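Long-range contact in alpha-galacturonidase (Bacillus subtilis, PDB 3FEF), which hydrolyses alpha-1,4-linked di-galacturonate and related alpha-galacturonides, using NAD(+) and a manganese ion as cofactors: residues A[165-173]-A[341-349]. Numbering follows the deposited sequence.
With MG (magnesium ion), chain G.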
loop_
_atom_site.group_PDB
_atom_site.type_symbol
_atom_site.label_atom_id
_atom_site.label_comp_id
_atom_site.label_asym_id
_atom_site.label_seq_id
_atom_site.Cartn_x
_atom_site.Cartn_y
_atom_site.Cartn_z
ATOM N N ALA A 165 -23.439 -1.341 -1.312
ATOM C CA ALA A 165 -24.042 -0.283 -0.523
ATOM C C ALA A 165 -23.369 1.076 -0.651
ATOM O O ALA A 165 -22.132 1.193 -0.642
ATOM C CB ALA A 165 -24.081 -0.689 0.971
ATOM N N ILE A 166 -24.203 2.110 -0.706
ATOM C CA ILE A 166 -23.710 3.472 -0.560
ATOM C C ILE A 166 -24.491 4.189 0.529
ATOM O O ILE A 166 -25.612 3.809 0.855
ATOM C CB ILE A 166 -23.852 4.244 -1.842
ATOM C CG1 ILE A 166 -25.335 4.508 -2.137
ATOM C CG2 ILE A 166 -23.235 3.445 -3.005
ATOM C CD1 ILE A 166 -25.562 5.127 -3.514
ATOM N N GLY A 167 -23.878 5.219 1.093
ATOM C CA GLY A 167 -24.565 6.132 1.975
ATOM C C GLY A 167 -24.781 7.454 1.253
ATOM O O GLY A 167 -23.875 7.937 0.535
ATOM N N CYS A 168 -25.973 8.039 1.450
ATOM C CA CYS A 168 -26.345 9.320 0.839
ATOM C C CYS A 168 -26.679 10.404 1.847
ATOM O O CYS A 168 -27.349 10.166 2.845
ATOM C CB CYS A 168 -27.554 9.161 -0.090
ATOM S SG CYS A 168 -27.094 8.414 -1.626
ATOM N N CYS A 169 -26.261 11.614 1.523
ATOM C CA CYS A 169 -26.417 12.762 2.393
ATOM C C CYS A 169 -26.637 13.975 1.503
ATOM O O CYS A 169 -26.156 14.008 0.369
ATOM C CB CYS A 169 -25.156 12.960 3.226
ATOM S SG CYS A 169 -25.226 14.416 4.286
ATOM N N HIS A 170 -27.365 14.969 2.007
ATOM C CA HIS A 170 -27.701 16.131 1.197
ATOM C C HIS A 170 -26.924 17.380 1.623
ATOM O O HIS A 170 -27.159 18.446 1.086
ATOM C CB HIS A 170 -29.201 16.414 1.232
ATOM C CG HIS A 170 -29.714 16.745 2.600
ATOM N ND1 HIS A 170 -30.812 16.123 3.157
ATOM C CD2 HIS A 170 -29.252 17.605 3.539
ATOM C CE1 HIS A 170 -31.017 16.602 4.371
ATOM N NE2 HIS A 170 -30.087 17.506 4.625
ATOM N N GLU A 171 -25.987 17.251 2.557
ATOM C CA GLU A 171 -25.272 18.430 3.027
ATOM C C GLU A 171 -24.520 19.147 1.903
ATOM O O GLU A 171 -24.537 20.372 1.821
ATOM C CB GLU A 171 -24.316 18.075 4.168
ATOM C CG GLU A 171 -25.016 17.947 5.515
ATOM C CD GLU A 171 -25.969 19.108 5.784
ATOM O OE1 GLU A 171 -25.496 20.238 6.031
ATOM O OE2 GLU A 171 -27.191 18.888 5.735
ATOM N N VAL A 172 -23.860 18.389 1.032
ATOM C CA VAL A 172 -23.089 19.015 -0.018
ATOM C C VAL A 172 -24.001 19.857 -0.934
ATOM O O VAL A 172 -23.573 20.870 -1.471
ATOM C CB VAL A 172 -22.283 17.991 -0.821
ATOM C CG1 VAL A 172 -21.550 18.677 -1.958
ATOM C CG2 VAL A 172 -21.293 17.231 0.090
ATOM N N PHE A 173 -25.265 19.460 -1.092
ATOM C CA PHE A 173 -26.158 20.233 -1.956
ATOM C C PHE A 173 -26.311 21.657 -1.451
ATOM O O PHE A 173 -26.391 22.600 -2.242
ATOM C CB PHE A 173 -27.528 19.552 -2.119
ATOM C CG PHE A 173 -27.439 18.135 -2.605
ATOM C CD1 PHE A 173 -26.366 17.724 -3.391
ATOM C CD2 PHE A 173 -28.422 17.207 -2.269
ATOM C CE1 PHE A 173 -26.261 16.411 -3.822
ATOM C CE2 PHE A 173 -28.334 15.892 -2.695
ATOM C CZ PHE A 173 -27.248 15.487 -3.475
ATOM N N LEU A 341 -24.760 9.148 -14.008
ATOM C CA LEU A 341 -24.805 10.244 -13.079
ATOM C C LEU A 341 -23.484 10.325 -12.357
ATOM O O LEU A 341 -22.875 9.304 -12.098
ATOM C CB LEU A 341 -25.940 9.992 -12.075
ATOM C CG LEU A 341 -26.125 10.926 -10.890
ATOM C CD1 LEU A 341 -26.508 12.320 -11.359
ATOM C CD2 LEU A 341 -27.190 10.366 -9.955
ATOM N N VAL A 342 -23.036 11.544 -12.069
ATOM C CA VAL A 342 -21.899 11.783 -11.176
ATOM C C VAL A 342 -22.423 12.579 -9.987
ATOM O O VAL A 342 -22.908 13.686 -10.157
ATOM C CB VAL A 342 -20.741 12.546 -11.885
ATOM C CG1 VAL A 342 -19.713 13.040 -10.883
ATOM C CG2 VAL A 342 -20.051 11.634 -12.923
ATOM N N THR A 343 -22.394 11.987 -8.790
ATOM C CA THR A 343 -22.877 12.679 -7.581
ATOM C C THR A 343 -22.090 12.184 -6.368
ATOM O O THR A 343 -21.325 11.225 -6.475
ATOM C CB THR A 343 -24.422 12.537 -7.389
ATOM O OG1 THR A 343 -24.879 13.425 -6.361
ATOM C CG2 THR A 343 -24.797 11.126 -7.016
ATOM N N ASN A 344 -22.213 12.860 -5.231
ATOM C CA ASN A 344 -21.351 12.518 -4.101
ATOM C C ASN A 344 -22.015 11.436 -3.275
ATOM O O ASN A 344 -23.226 11.503 -3.018
ATOM C CB ASN A 344 -21.047 13.736 -3.216
ATOM C CG ASN A 344 -22.310 14.449 -2.752
ATOM O OD1 ASN A 344 -23.066 14.999 -3.564
ATOM N ND2 ASN A 344 -22.543 14.445 -1.440
ATOM N N VAL A 345 -21.221 10.449 -2.859
ATOM C CA VAL A 345 -21.726 9.369 -2.049
ATOM C C VAL A 345 -20.677 8.852 -1.066
ATOM O O VAL A 345 -19.481 9.107 -1.197
ATOM C CB VAL A 345 -22.165 8.178 -2.923
ATOM C CG1 VAL A 345 -23.159 8.621 -3.993
ATOM C CG2 VAL A 345 -20.966 7.539 -3.562
ATOM N N ASN A 346 -21.152 8.074 -0.104
ATOM C CA ASN A 346 -20.309 7.463 0.884
ATOM C C ASN A 346 -20.039 5.998 0.531
ATOM O O ASN A 346 -20.963 5.224 0.339
ATOM C CB ASN A 346 -20.969 7.595 2.262
ATOM C CG ASN A 346 -20.876 9.003 2.809
ATOM O OD1 ASN A 346 -20.049 9.270 3.675
ATOM N ND2 ASN A 346 -21.705 9.923 2.291
HETATM N N MSE A 347 -18.764 5.635 0.483
HETATM C CA MSE A 347 -18.338 4.293 0.143
HETATM C C MSE A 347 -16.972 3.980 0.743
HETATM O O MSE A 347 -16.201 4.882 1.029
HETATM C CB MSE A 347 -18.188 4.190 -1.366
HETATM C CG MSE A 347 -19.504 4.117 -2.059
HETATM SE SE MSE A 347 -19.180 3.675 -3.898
HETATM C CE MSE A 347 -19.419 1.741 -3.661
ATOM N N PRO A 348 -16.648 2.690 0.865
ATOM C CA PRO A 348 -15.315 2.288 1.328
ATOM C C PRO A 348 -14.206 2.955 0.507
ATOM O O PRO A 348 -14.270 2.995 -0.726
ATOM C CB PRO A 348 -15.285 0.774 1.092
ATOM C CG PRO A 348 -16.793 0.327 1.026
ATOM C CD PRO A 348 -17.479 1.554 0.409
ATOM N N ASN A 349 -13.179 3.444 1.191
ATOM C CA ASN A 349 -12.032 4.084 0.542
ATOM C C ASN A 349 -11.142 3.044 -0.119
ATOM O O ASN A 349 -10.673 2.120 0.531
ATOM C CB ASN A 349 -11.227 4.861 1.601
ATOM C CG ASN A 349 -10.167 5.804 0.999
ATOM O OD1 ASN A 349 -10.325 6.314 -0.098
ATOM N ND2 ASN A 349 -9.102 6.076 1.768
HETATM MG MG MG G . -26.515 14.391 6.512
HETATM O O HOH W 1 -23.778 11.805 -0.051
HETATM O O HOH W 2 -25.310 16.335 -0.805
HETATM O O HOH W 3 -28.323 14.032 5.018
HETATM O O HOH W 4 -27.800 16.341 6.661
HETATM O O HOH W 5 -25.918 12.144 6.782
#
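A single antiparallel bridge, Gly167 with Asn346, pairs strand 165-167, at the border of the parallel Rossmann-like sheet, with strand 341-348 of the C-terminal domain. Gly167 N donates to Asn346 O at 3.0 Å, in the carbonyl plane and on a lone pair. Asn346 N returns a bond of 2.8 Å to Gly167 O. The side-chain Asn346 ND2 adds a weak third bond to that oxygen, while its stronger partner is Glu363. The two short strand segments run at 126° to each other, and waters link them beyond the bridge. Water 1 accepts from Cys169 N and lies 3.0 Å from Asn344 O. Water 2 donates to Cys169 O at 2.7 Å, accepts from Phe173 N and sits over one face of the Phe173 ring. Asn344 has CG between its backbone N and carbonyl carbon (chi1 54°), which turns the amide to the start of helix 171-187. There ND2 lies 3.4 Å from Val172 CG2, and OD1 comes within 3.5 Å of Phe173 CE1, with amide and ring planes 82° apart. ND2 also donates to Glu363 and weakly to water 2. Replacing Asn344 with an alanine would probably open a gap beside Val172 and take one amide donor from Glu363. Ile166 CG2 packs on selenomethionine Met347 CG at 3.9 Å. Cys169 SG accepts a bond from Glu171 N and binds the magnesium ion at 2.6 Å; His206 and three waters are the ion's other ligands. Direct and water-mediated bonds tie the backbone from Gly167 to Phe173, with this metal ligand and His170, the probable proton donor, to strand 341-348.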